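Local coordinates for protein coenzyme A transferase (Yersinia pestis, PDB 3QLI) that probably transfers coenzyme A from acyl-CoA thioesters to small carboxylic acids such as acetate, at residues N336-I341 with I380-T385; T222-I227 with Y411-F416; A346-H351 with P401-R406; M240-L245 with T263-P268; S392-R397 with D443-A448. All blocks are in the same frame, centred on the assembly; numbering follows the deposited sequence.

Interaction 1. Residues N336-I341 with I380-T385; sequences NATLQI and IATPST
T338 and I380 press methyl against methyl where two parallel strands run out: CG2 of T338 lies 3.5 Å from CG2 of I380, tighter than ordinary van der Waals contact. T338 holds OG1 anti to its backbone N (chi1 -173°), where the hydroxyl bonds to the carbonyl of N348, and its methyl is left facing I380 and T382. A threonine suits this place because one branch fills the core while the other satisfies a backbone oxygen. T382 is split in the same way, its CG2 reaching CD1 of I341 at 3.8 Å as the two side chains slide past each other. The strands themselves are joined by A381 N to N336 O (3.0 Å) and by T338 N to A381 O (3.2 Å).

Past T338 the backbones part and the fit is looser. Here a water donates to T338 O and to T382 OG1, 2.8 Å from each, while OG1 of T382 gives its own proton to P383 O. A337 is exposed, and L339, a residue of a coenzyme A site, points away from 380-385; L339 and Q340 together face N348 in a classic beta bulge.

N336 and I380 lie beneath helix 363-372, touching Q363. A381, on the other face of the sheet, meets I224 and I228 of helix 220-230, and C347 of strand 347-348 packs on T338, I341 and I380.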
# COMPACT_ATOMS: atom_id res chain seq x y z
N ASN A 336 -5.77 12.46 -9.09
CA ASN A 336 -5.68 11.31 -9.99
C ASN A 336 -7.04 11.00 -10.59
O ASN A 336 -8.07 11.31 -10.01
CB ASN A 336 -5.18 10.09 -9.24
CG ASN A 336 -3.72 10.20 -8.88
OD1 ASN A 336 -2.89 10.44 -9.75
ND2 ASN A 336 -3.40 10.04 -7.60
N ALA A 337 -7.04 10.35 -11.75
CA ALA A 337 -8.29 10.00 -12.41
C ALA A 337 -8.53 8.50 -12.25
O ALA A 337 -7.60 7.76 -11.95
CB ALA A 337 -8.21 10.36 -13.89
N THR A 338 -9.76 8.05 -12.43
CA THR A 338 -10.02 6.62 -12.43
C THR A 338 -11.07 6.28 -13.48
O THR A 338 -11.65 7.18 -14.09
CB THR A 338 -10.48 6.15 -11.04
OG1 THR A 338 -10.56 4.73 -11.03
CG2 THR A 338 -11.85 6.75 -10.70
N LEU A 339 -11.30 5.00 -13.73
CA LEU A 339 -12.31 4.59 -14.70
C LEU A 339 -13.63 4.24 -14.00
O LEU A 339 -14.71 4.50 -14.52
CB LEU A 339 -11.82 3.39 -15.53
CG LEU A 339 -10.65 3.72 -16.46
CD1 LEU A 339 -10.29 2.51 -17.32
CD2 LEU A 339 -10.98 4.92 -17.34
N GLN A 340 -13.52 3.63 -12.83
CA GLN A 340 -14.71 3.22 -12.08
C GLN A 340 -14.51 3.41 -10.59
O GLN A 340 -13.38 3.30 -10.08
CB GLN A 340 -15.01 1.73 -12.31
CG GLN A 340 -15.09 1.29 -13.75
CD GLN A 340 -15.25 -0.20 -13.84
OE1 GLN A 340 -14.46 -0.96 -13.27
NE2 GLN A 340 -16.31 -0.65 -14.51
N ILE A 341 -15.60 3.66 -9.88
CA ILE A 341 -15.60 3.68 -8.43
C ILE A 341 -16.75 2.79 -7.97
O ILE A 341 -17.87 2.91 -8.48
CB ILE A 341 -15.84 5.11 -7.88
CG1 ILE A 341 -14.78 6.08 -8.41
CG2 ILE A 341 -15.83 5.09 -6.36
CD1 ILE A 341 -14.98 7.52 -7.91
N ILE A 380 -9.54 11.42 -6.11
CA ILE A 380 -9.66 10.56 -7.28
C ILE A 380 -10.98 10.95 -7.94
O ILE A 380 -12.02 10.97 -7.30
CB ILE A 380 -9.66 9.08 -6.89
CG1 ILE A 380 -8.27 8.68 -6.37
CG2 ILE A 380 -10.07 8.23 -8.09
CD1 ILE A 380 -8.20 7.26 -5.78
N ALA A 381 -10.92 11.29 -9.22
CA ALA A 381 -12.07 11.89 -9.89
C ALA A 381 -12.45 11.11 -11.13
O ALA A 381 -11.58 10.56 -11.82
CB ALA A 381 -11.76 13.34 -10.26
N THR A 382 -13.74 11.08 -11.43
CA THR A 382 -14.21 10.53 -12.71
C THR A 382 -15.55 11.15 -13.05
O THR A 382 -16.33 11.47 -12.16
CB THR A 382 -14.40 9.00 -12.64
OG1 THR A 382 -14.95 8.53 -13.88
CG2 THR A 382 -15.34 8.63 -11.51
N PRO A 383 -15.83 11.33 -14.36
CA PRO A 383 -17.21 11.61 -14.77
C PRO A 383 -18.08 10.46 -14.27
O PRO A 383 -17.57 9.33 -14.17
CB PRO A 383 -17.16 11.56 -16.30
CG PRO A 383 -15.71 11.55 -16.67
CD PRO A 383 -14.93 11.07 -15.50
N SER A 384 -19.36 10.70 -13.99
CA SER A 384 -20.20 9.67 -13.39
C SER A 384 -20.65 8.61 -14.39
O SER A 384 -21.05 7.52 -13.98
CB SER A 384 -21.42 10.29 -12.71
OG SER A 384 -22.31 10.81 -13.69
N THR A 385 -20.61 8.92 -15.68
CA THR A 385 -21.08 7.98 -16.69
C THR A 385 -20.13 7.89 -17.89
O THR A 385 -19.18 8.66 -18.01
CB THR A 385 -22.47 8.36 -17.23
OG1 THR A 385 -22.38 9.56 -18.02
CG2 THR A 385 -23.43 8.59 -16.08
O HOH W 1 -13.39 7.99 -16.11

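Interaction 2. Residues T222-I227 with Y411-F416; sequences TSISHI and YIVTEF
I224 and E415 bring the two backbones together, their CA atoms 4.9 Å apart, where helix 222-227 passes the end of strand 411-414. The short axes approach to 8.3 Å and run at 150°, so the helix descends in roughly the opposite sense to the strand. Past T414 the chain leaves the strand in an ST turn, F416 N donating to T414 OG1 at 3.1 Å; that hydroxyl also bonds to L436 O.

I224 lays its CG1 against the peptide between T414 and E415, 3.4 Å from E415 N, a buried amide with no partner in the model. The torsion that sets CG1 beside its own backbone N (chi1 -65°) puts CG2 anti to that N, where it meets CG1 of V413 at 4.0 Å. This is the packing of an alpha/beta layered fold: branched aliphatic side chains of helix 220-230 fill the space over a mixed sheet in which 411-414 neighbours 377-381. I227, one turn on, brings CG2 to the same V413 methyl, while its CD1 lies 3.3 Å from T414 O.

S223, at the partly exposed margin, turns its hydroxyl anti to the backbone N (chi1 165°) and donates to E415 O at 2.8 Å. The E415 chain bends the other way, CG over the centre of the F416 ring, and OE2 takes a hydrogen bond with S384.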
# COMPACT_ATOMS: atom_id res chain seq x y z
N THR A 222 -15.90 20.52 -16.56
CA THR A 222 -16.07 21.88 -16.06
C THR A 222 -16.42 21.83 -14.58
O THR A 222 -15.76 22.46 -13.77
CB THR A 222 -17.12 22.68 -16.85
OG1 THR A 222 -16.66 22.83 -18.20
CG2 THR A 222 -17.32 24.05 -16.22
N SER A 223 -17.46 21.07 -14.24
CA SER A 223 -17.87 20.98 -12.84
C SER A 223 -16.79 20.30 -12.01
O SER A 223 -16.48 20.73 -10.91
CB SER A 223 -19.16 20.17 -12.71
OG SER A 223 -19.35 19.80 -11.35
N ILE A 224 -16.24 19.22 -12.54
CA ILE A 224 -15.18 18.51 -11.83
C ILE A 224 -13.97 19.40 -11.54
O ILE A 224 -13.45 19.40 -10.43
CB ILE A 224 -14.77 17.24 -12.58
CG1 ILE A 224 -15.96 16.26 -12.61
CG2 ILE A 224 -13.51 16.62 -11.93
CD1 ILE A 224 -15.71 14.98 -13.43
N SER A 225 -13.51 20.18 -12.52
CA SER A 225 -12.33 21.00 -12.29
C SER A 225 -12.59 22.04 -11.20
O SER A 225 -11.68 22.40 -10.46
CB SER A 225 -11.84 21.67 -13.58
OG SER A 225 -12.83 22.54 -14.09
N HIS A 226 -13.82 22.53 -11.09
CA HIS A 226 -14.13 23.50 -10.03
C HIS A 226 -14.26 22.87 -8.64
O HIS A 226 -13.84 23.47 -7.65
CB HIS A 226 -15.35 24.35 -10.38
CG HIS A 226 -15.05 25.38 -11.42
ND1 HIS A 226 -15.21 25.15 -12.77
CD2 HIS A 226 -14.52 26.62 -11.32
CE1 HIS A 226 -14.84 26.22 -13.45
NE2 HIS A 226 -14.41 27.13 -12.59
N ILE A 227 -14.82 21.67 -8.56
CA ILE A 227 -14.92 21.01 -7.26
C ILE A 227 -13.50 20.69 -6.76
O ILE A 227 -13.16 20.90 -5.60
CB ILE A 227 -15.73 19.72 -7.36
CG1 ILE A 227 -17.17 20.04 -7.78
CG2 ILE A 227 -15.70 18.95 -6.04
CD1 ILE A 227 -17.87 18.84 -8.41
N TYR A 411 -10.63 11.11 -0.90
CA TYR A 411 -11.67 11.94 -1.49
C TYR A 411 -11.99 11.48 -2.90
O TYR A 411 -11.09 11.32 -3.72
CB TYR A 411 -11.17 13.38 -1.62
CG TYR A 411 -11.47 14.30 -0.46
CD1 TYR A 411 -12.70 14.94 -0.36
CD2 TYR A 411 -10.52 14.54 0.52
CE1 TYR A 411 -12.97 15.79 0.70
CE2 TYR A 411 -10.79 15.38 1.58
CZ TYR A 411 -12.01 16.01 1.66
OH TYR A 411 -12.27 16.85 2.72
N ILE A 412 -13.27 11.30 -3.20
CA ILE A 412 -13.65 10.99 -4.57
C ILE A 412 -14.48 12.15 -5.10
O ILE A 412 -15.13 12.84 -4.33
CB ILE A 412 -14.45 9.70 -4.68
CG1 ILE A 412 -15.66 9.72 -3.74
CG2 ILE A 412 -13.52 8.49 -4.40
CD1 ILE A 412 -16.64 8.56 -3.98
N VAL A 413 -14.43 12.36 -6.41
CA VAL A 413 -15.13 13.48 -7.04
C VAL A 413 -15.73 13.06 -8.37
O VAL A 413 -15.08 12.37 -9.15
CB VAL A 413 -14.17 14.65 -7.32
CG1 VAL A 413 -14.85 15.71 -8.23
CG2 VAL A 413 -13.69 15.27 -6.00
N THR A 414 -16.98 13.46 -8.60
CA THR A 414 -17.60 13.38 -9.93
C THR A 414 -18.18 14.76 -10.22
O THR A 414 -18.01 15.69 -9.43
CB THR A 414 -18.74 12.32 -10.00
OG1 THR A 414 -19.88 12.80 -9.26
CG2 THR A 414 -18.31 10.94 -9.46
N GLU A 415 -18.86 14.91 -11.35
CA GLU A 415 -19.49 16.20 -11.67
C GLU A 415 -20.59 16.58 -10.66
O GLU A 415 -21.03 17.73 -10.60
CB GLU A 415 -20.01 16.22 -13.11
CG GLU A 415 -21.24 15.36 -13.40
CD GLU A 415 -20.91 13.94 -13.84
OE1 GLU A 415 -19.82 13.42 -13.50
OE2 GLU A 415 -21.75 13.33 -14.55
N PHE A 416 -20.99 15.62 -9.82
CA PHE A 416 -22.03 15.90 -8.80
C PHE A 416 -21.51 16.21 -7.39
O PHE A 416 -22.30 16.41 -6.46
CB PHE A 416 -23.06 14.78 -8.77
CG PHE A 416 -23.76 14.59 -10.09
CD1 PHE A 416 -24.61 15.58 -10.58
CD2 PHE A 416 -23.53 13.47 -10.86
CE1 PHE A 416 -25.25 15.42 -11.81
CE2 PHE A 416 -24.17 13.30 -12.08
CZ PHE A 416 -25.02 14.28 -12.56

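Interaction 3. Residues A346-H351 with P401-R406; sequences ACNSEH and PVTTPR
T403 offers its hydroxyl to the backbone of S349: OG1, set beside its own backbone N and anti to the carbonyl carbon (chi1 -56°), accepts from S349 N at 2.9 Å in a nearly straight bond of 168°. The same rotamer leaves CG2 near CB and OG of S349. OG1 also has S358 and Q356 as side-chain partners, so this buried oxygen is gripped from several directions.

N348 crosses T403 at about a right angle. Its CG stands anti to the backbone N, and OD1 folds back to receive E350 N at 3.0 Å, closing an Asx turn; the donor sits above the amide plane, 61° out of it. The amide has outside partners too, Q356 at OD1 and Q340 at ND2, which should fix its flip.

Smaller groups fill the other end. CB of A346 touches CG1 of V402 at 3.9 Å and lies against T404 O; so small a methyl lets the backbones approach, the CA atoms of A346 and R406 being 4.1 Å apart. C347 and T404 meet through their CB atoms at 4.1 Å, the hydroxyl of T404 bonding to Q363. R406 touches A346 N through CB, then extends its chain to Q356 O of the second subunit.

C347 N donates to T404 O, and C347 O accepts from T403 N (2.9 Å) and T404 N (3.0 Å). Two residues facing one is a classic beta bulge on an antiparallel pair, set here beside E350, S358 and Q363 of the coenzyme A sites.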
# COMPACT_ATOMS: atom_id res chain seq x y z
N ALA A 346 -13.69 1.58 -3.40
CA ALA A 346 -12.52 1.16 -4.17
C ALA A 346 -12.58 1.75 -5.57
O ALA A 346 -13.68 1.96 -6.11
CB ALA A 346 -12.48 -0.36 -4.24
N CYS A 347 -11.42 2.00 -6.18
CA CYS A 347 -11.35 2.57 -7.53
C CYS A 347 -10.59 1.66 -8.48
O CYS A 347 -9.66 0.95 -8.07
CB CYS A 347 -10.67 3.95 -7.48
SG CYS A 347 -11.50 5.06 -6.27
N ASN A 348 -10.98 1.71 -9.75
CA ASN A 348 -10.34 0.89 -10.79
C ASN A 348 -9.94 1.73 -11.99
O ASN A 348 -10.77 2.42 -12.57
CB ASN A 348 -11.29 -0.22 -11.24
CG ASN A 348 -10.69 -1.06 -12.35
OD1 ASN A 348 -9.48 -1.31 -12.37
ND2 ASN A 348 -11.53 -1.49 -13.29
N SER A 349 -8.67 1.65 -12.37
CA SER A 349 -8.17 2.38 -13.52
C SER A 349 -7.82 1.45 -14.68
O SER A 349 -7.36 1.90 -15.72
CB SER A 349 -6.91 3.18 -13.14
OG SER A 349 -7.24 4.26 -12.29
N GLU A 350 -8.04 0.15 -14.50
CA GLU A 350 -7.65 -0.81 -15.53
C GLU A 350 -8.69 -0.89 -16.65
O GLU A 350 -9.85 -1.16 -16.39
CB GLU A 350 -7.44 -2.19 -14.91
CG GLU A 350 -7.15 -3.27 -15.93
CD GLU A 350 -5.92 -2.95 -16.77
OE1 GLU A 350 -4.84 -2.70 -16.18
OE2 GLU A 350 -6.04 -2.93 -18.01
N HIS A 351 -8.26 -0.67 -17.89
CA HIS A 351 -9.16 -0.74 -19.04
C HIS A 351 -9.61 -2.16 -19.36
O HIS A 351 -10.73 -2.38 -19.82
CB HIS A 351 -8.51 -0.14 -20.30
CG HIS A 351 -8.58 1.35 -20.38
ND1 HIS A 351 -7.57 2.16 -19.90
CD2 HIS A 351 -9.51 2.18 -20.90
CE1 HIS A 351 -7.89 3.43 -20.12
NE2 HIS A 351 -9.06 3.47 -20.72
N PRO A 401 -9.42 -7.71 -8.53
CA PRO A 401 -8.48 -6.83 -7.82
C PRO A 401 -8.61 -5.38 -8.26
O PRO A 401 -8.92 -5.12 -9.42
CB PRO A 401 -7.11 -7.39 -8.23
CG PRO A 401 -7.37 -8.83 -8.50
CD PRO A 401 -8.73 -8.85 -9.16
N VAL A 402 -8.38 -4.45 -7.34
CA VAL A 402 -8.64 -3.04 -7.62
C VAL A 402 -7.36 -2.23 -7.83
O VAL A 402 -6.26 -2.76 -7.67
CB VAL A 402 -9.47 -2.42 -6.49
CG1 VAL A 402 -10.76 -3.21 -6.30
CG2 VAL A 402 -8.66 -2.38 -5.19
N THR A 403 -7.50 -0.97 -8.22
CA THR A 403 -6.34 -0.09 -8.33
C THR A 403 -6.08 0.61 -7.01
O THR A 403 -4.97 0.55 -6.48
CB THR A 403 -6.52 0.96 -9.43
OG1 THR A 403 -6.80 0.29 -10.66
CG2 THR A 403 -5.25 1.77 -9.58
N THR A 404 -7.11 1.27 -6.48
CA THR A 404 -7.02 1.88 -5.16
C THR A 404 -8.00 1.17 -4.23
O THR A 404 -9.21 1.20 -4.46
CB THR A 404 -7.36 3.40 -5.20
OG1 THR A 404 -6.42 4.08 -6.04
CG2 THR A 404 -7.26 4.01 -3.82
N PRO A 405 -7.48 0.52 -3.18
CA PRO A 405 -8.29 -0.24 -2.22
C PRO A 405 -9.22 0.67 -1.45
O PRO A 405 -8.90 1.85 -1.23
CB PRO A 405 -7.23 -0.81 -1.26
CG PRO A 405 -5.96 -0.81 -2.04
CD PRO A 405 -6.04 0.44 -2.87
N ARG A 406 -10.36 0.14 -1.02
CA ARG A 406 -11.30 0.97 -0.28
C ARG A 406 -10.68 1.46 1.03
O ARG A 406 -11.11 2.46 1.58
CB ARG A 406 -12.59 0.22 0.02
CG ARG A 406 -12.44 -0.89 1.07
CD ARG A 406 -13.82 -1.39 1.51
NE ARG A 406 -13.76 -2.74 2.06
CZ ARG A 406 -14.83 -3.44 2.44
NH1 ARG A 406 -16.04 -2.90 2.36
NH2 ARG A 406 -14.68 -4.68 2.91

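Interaction 4. Residues M240-L245 with T263-P268; sequences MGVGAL and TEVLNP
V242 and V265 meet at about a right angle, CG1 of V242 lying 4.0 Å from CG2 of V265. The first of these methyls also rests on CB of N267, 3.8 Å away, but there the side chains slide past each other in opposite directions. V265 turns its other methyl, CG1, into the position between backbone N and carbonyl carbon (chi1 66°), which lays it against CA of G241.

N267 points its amide at this same chain and crosses M240 at about a right angle, M240 CG being 3.8 Å from N267 ND2. ND2 is modelled as donating to G241 O, but the separation is so short and the bond so bent that its details are doubtful. N267 is the N-cap residue of helix 268-276, its OD1 accepting from L270 N.

T263 approaches M240 with its hydroxyl: OG1 accepts from M240 N at 3.2 Å and donates to V265 O at 3.0 Å, from above the carbonyl plane.

M240 O and V265 O, both acceptors, face each other 3.4 Å apart and cannot bond. A water donates to M240 O (2.8 Å) and accepts from V265 N (2.9 Å), so hydroxyl and water supply what direct backbone pairing does not. They thereby tie down the chain on both sides of E264, the residue seen covalently joined to coenzyme A, consistent with a glutamyl-CoA intermediate.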
# COMPACT_ATOMS: atom_id res chain seq x y z
N MET A 240 -0.29 15.78 -10.18
CA MET A 240 -1.40 15.37 -11.03
C MET A 240 -0.96 14.61 -12.27
O MET A 240 0.21 14.63 -12.63
CB MET A 240 -2.30 16.55 -11.40
CG MET A 240 -1.63 17.65 -12.18
SD MET A 240 -2.82 19.01 -12.40
CE MET A 240 -2.91 19.68 -10.74
N GLY A 241 -1.91 13.95 -12.92
CA GLY A 241 -1.65 13.19 -14.13
C GLY A 241 -1.72 14.05 -15.38
O GLY A 241 -1.62 15.28 -15.32
N VAL A 242 -1.91 13.40 -16.52
CA VAL A 242 -1.99 14.08 -17.81
C VAL A 242 -3.44 14.04 -18.32
O VAL A 242 -4.23 13.22 -17.86
CB VAL A 242 -1.07 13.42 -18.85
CG1 VAL A 242 0.39 13.61 -18.48
CG2 VAL A 242 -1.40 11.94 -18.98
N GLY A 243 -3.78 14.93 -19.24
CA GLY A 243 -5.10 14.93 -19.85
C GLY A 243 -5.81 16.27 -19.82
O GLY A 243 -5.29 17.25 -19.29
N ALA A 244 -7.01 16.30 -20.39
CA ALA A 244 -7.80 17.53 -20.44
C ALA A 244 -8.22 17.98 -19.04
O ALA A 244 -8.23 19.18 -18.75
CB ALA A 244 -9.03 17.35 -21.34
N LEU A 245 -8.55 17.03 -18.18
CA LEU A 245 -9.03 17.38 -16.83
C LEU A 245 -7.97 18.12 -16.01
O LEU A 245 -8.18 19.25 -15.59
CB LEU A 245 -9.56 16.15 -16.09
CG LEU A 245 -10.08 16.38 -14.66
CD1 LEU A 245 -11.05 17.58 -14.57
CD2 LEU A 245 -10.73 15.10 -14.11
N THR A 263 5.39 15.88 -8.18
CA THR A 263 4.48 15.10 -8.99
C THR A 263 5.24 13.93 -9.59
O THR A 263 6.47 13.98 -9.70
CB THR A 263 3.89 16.00 -10.09
OG1 THR A 263 2.84 15.31 -10.78
CG2 THR A 263 4.99 16.45 -11.08
N GLU A 264 4.53 12.86 -9.93
CA GLU A 264 5.19 11.77 -10.65
C GLU A 264 5.45 12.20 -12.08
O GLU A 264 6.60 12.29 -12.51
CB GLU A 264 4.34 10.50 -10.62
CG GLU A 264 5.01 9.30 -11.32
CD GLU A 264 4.02 8.17 -11.56
OE1 GLU A 264 3.45 7.66 -10.59
OE2 GLU A 264 3.80 7.83 -12.74
N VAL A 265 4.38 12.49 -12.82
CA VAL A 265 4.53 12.99 -14.19
C VAL A 265 4.36 14.52 -14.24
O VAL A 265 3.41 15.09 -13.67
CB VAL A 265 3.54 12.32 -15.18
CG1 VAL A 265 2.13 12.71 -14.84
CG2 VAL A 265 3.84 12.74 -16.63
N LEU A 266 5.28 15.18 -14.94
CA LEU A 266 5.15 16.62 -15.20
C LEU A 266 4.41 16.80 -16.52
O LEU A 266 4.80 16.23 -17.54
CB LEU A 266 6.52 17.29 -15.28
CG LEU A 266 6.56 18.82 -15.42
CD1 LEU A 266 5.98 19.50 -14.17
CD2 LEU A 266 8.00 19.30 -15.65
N ASN A 267 3.32 17.57 -16.47
CA ASN A 267 2.42 17.74 -17.61
C ASN A 267 2.32 19.21 -18.03
O ASN A 267 2.74 20.11 -17.29
CB ASN A 267 1.02 17.19 -17.30
CG ASN A 267 0.32 17.97 -16.20
OD1 ASN A 267 0.85 18.94 -15.67
ND2 ASN A 267 -0.91 17.56 -15.86
N PRO A 268 1.76 19.48 -19.22
CA PRO A 268 1.67 20.86 -19.69
C PRO A 268 0.90 21.80 -18.75
O PRO A 268 1.25 22.98 -18.64
CB PRO A 268 0.95 20.72 -21.04
CG PRO A 268 1.43 19.35 -21.54
CD PRO A 268 1.44 18.50 -20.28
O HOH W 2 1.74 12.45 -11.69

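Interaction 5. Residues S392-R397 with D443-A448; sequences SRIIPR and DELTQA
L445 drapes its two methyls over the backbone and side chain of I394, and the side-chain contacts between the two segments are apolar. CD1 of L445 meets CG2 of I394 at 3.9 Å, the two side chains crossing at about a right angle. CD2 turns to the proline that follows the strand, 4.0 Å from CD of P396. One turn further along the helix A448 takes over, its CB 3.8 Å from CG of P396. The residue types fit their distances: a leucine is long enough to reach the strand, while an alanine allows the stiff proline ring to lie close to the helix.

Against the polar backbone the leucine also makes van der Waals contact, CD2 of L445 standing 3.5 Å from I394 O. That oxygen is not left without a donor, for S392 OG, anti to its own backbone N (chi1 -177°), bonds to it at 2.7 Å.

I433 of helix 426-434 packs on I394 as well. Helix 439-451, near the C-terminus, thus rests L445 on strand 394-395 and A448 on P396 just beyond it; the strand is an outermost one of a small mixed sheet, immediately after R393 of the coenzyme A site.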
# COMPACT_ATOMS: atom_id res chain seq x y z
N SER A 392 -22.89 3.55 -16.26
CA SER A 392 -22.47 4.19 -15.03
C SER A 392 -21.02 3.86 -14.71
O SER A 392 -20.60 2.70 -14.81
CB SER A 392 -23.35 3.76 -13.87
OG SER A 392 -22.98 4.46 -12.69
N ARG A 393 -20.24 4.86 -14.31
CA ARG A 393 -18.87 4.60 -13.86
C ARG A 393 -18.84 4.43 -12.35
O ARG A 393 -17.80 4.08 -11.78
CB ARG A 393 -17.91 5.71 -14.31
CG ARG A 393 -17.63 5.68 -15.82
CD ARG A 393 -16.61 6.74 -16.22
NE ARG A 393 -16.21 6.65 -17.62
CZ ARG A 393 -15.35 5.76 -18.11
NH1 ARG A 393 -14.80 4.85 -17.31
NH2 ARG A 393 -15.04 5.77 -19.40
N ILE A 394 -19.98 4.68 -11.71
CA ILE A 394 -20.16 4.35 -10.30
C ILE A 394 -20.89 3.01 -10.27
O ILE A 394 -22.02 2.91 -10.76
CB ILE A 394 -20.99 5.40 -9.54
CG1 ILE A 394 -20.41 6.81 -9.75
CG2 ILE A 394 -21.12 5.02 -8.06
CD1 ILE A 394 -18.93 6.97 -9.31
N ILE A 395 -20.26 1.98 -9.73
CA ILE A 395 -20.78 0.62 -9.90
C ILE A 395 -20.90 -0.10 -8.57
O ILE A 395 -20.30 0.30 -7.56
CB ILE A 395 -19.90 -0.21 -10.87
CG1 ILE A 395 -18.48 -0.40 -10.29
CG2 ILE A 395 -19.83 0.47 -12.23
CD1 ILE A 395 -17.62 -1.38 -11.10
N PRO A 396 -21.70 -1.18 -8.55
CA PRO A 396 -21.85 -1.91 -7.28
C PRO A 396 -20.50 -2.42 -6.76
O PRO A 396 -20.18 -2.21 -5.60
CB PRO A 396 -22.75 -3.09 -7.65
CG PRO A 396 -23.53 -2.60 -8.86
CD PRO A 396 -22.54 -1.75 -9.62
N ARG A 397 -19.73 -3.07 -7.64
CA ARG A 397 -18.54 -3.80 -7.22
C ARG A 397 -17.57 -4.02 -8.38
O ARG A 397 -17.94 -4.57 -9.41
CB ARG A 397 -18.94 -5.15 -6.62
CG ARG A 397 -17.81 -5.93 -5.96
CD ARG A 397 -18.32 -7.25 -5.42
NE ARG A 397 -17.27 -8.03 -4.77
CZ ARG A 397 -16.52 -8.95 -5.37
NH1 ARG A 397 -16.71 -9.23 -6.66
NH2 ARG A 397 -15.59 -9.60 -4.68
N ASP A 443 -31.15 4.80 -8.14
CA ASP A 443 -32.09 3.80 -7.61
C ASP A 443 -31.52 2.39 -7.76
O ASP A 443 -31.62 1.57 -6.85
CB ASP A 443 -33.44 3.89 -8.33
CG ASP A 443 -34.23 5.13 -7.94
OD1 ASP A 443 -33.78 5.87 -7.04
OD2 ASP A 443 -35.31 5.35 -8.53
N GLU A 444 -30.93 2.11 -8.91
CA GLU A 444 -30.35 0.81 -9.17
C GLU A 444 -29.19 0.55 -8.22
O GLU A 444 -29.02 -0.55 -7.70
CB GLU A 444 -29.88 0.70 -10.62
CG GLU A 444 -29.43 -0.69 -11.00
CD GLU A 444 -29.27 -0.89 -12.50
OE1 GLU A 444 -29.33 -2.05 -12.95
OE2 GLU A 444 -29.07 0.12 -13.21
N LEU A 445 -28.36 1.56 -8.01
CA LEU A 445 -27.22 1.41 -7.11
C LEU A 445 -27.67 1.20 -5.67
O LEU A 445 -27.04 0.44 -4.93
CB LEU A 445 -26.30 2.62 -7.20
CG LEU A 445 -25.52 2.77 -8.50
CD1 LEU A 445 -24.90 4.17 -8.58
CD2 LEU A 445 -24.44 1.67 -8.58
N THR A 446 -28.75 1.86 -5.27
CA THR A 446 -29.27 1.67 -3.92
C THR A 446 -29.75 0.23 -3.74
O THR A 446 -29.52 -0.39 -2.70
CB THR A 446 -30.42 2.65 -3.61
OG1 THR A 446 -29.92 4.00 -3.66
CG2 THR A 446 -30.99 2.40 -2.22
N GLN A 447 -30.41 -0.30 -4.76
CA GLN A 447 -30.88 -1.68 -4.70
C GLN A 447 -29.70 -2.63 -4.59
O GLN A 447 -29.71 -3.56 -3.78
CB GLN A 447 -31.77 -2.04 -5.89
CG GLN A 447 -33.18 -1.42 -5.83
CD GLN A 447 -33.85 -1.60 -4.46
OE1 GLN A 447 -34.08 -2.72 -4.00
NE2 GLN A 447 -34.17 -0.47 -3.81
N ALA A 448 -28.68 -2.39 -5.41
CA ALA A 448 -27.48 -3.22 -5.39
C ALA A 448 -26.82 -3.19 -4.01
O ALA A 448 -26.40 -4.23 -3.49
CB ALA A 448 -26.50 -2.75 -6.46

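How the interactions relate
Interaction 1 is the hub. Its strand 377-381 pairs with 411-414 of interaction 2, the centres being about 10 Å apart, and I380 N lies 2.8 Å from Y411 O, a probable hydrogen bond. Strand 340-342 lies between 347-348 of interaction 3 and 394-395 of interaction 5; R393 NH1 bonds to L339 O at 2.8 Å, joining two residues of one coenzyme A site. Interaction 4 is farthest from interaction 5, their centres about 30 Å apart, but it touches interaction 2 through I224 CG2 and L245 CD1, 3.7 Å apart. Coenzyme A residues occur in interactions 1, 3, 4 and 5, and interaction 4 holds E264, the covalent attachment point.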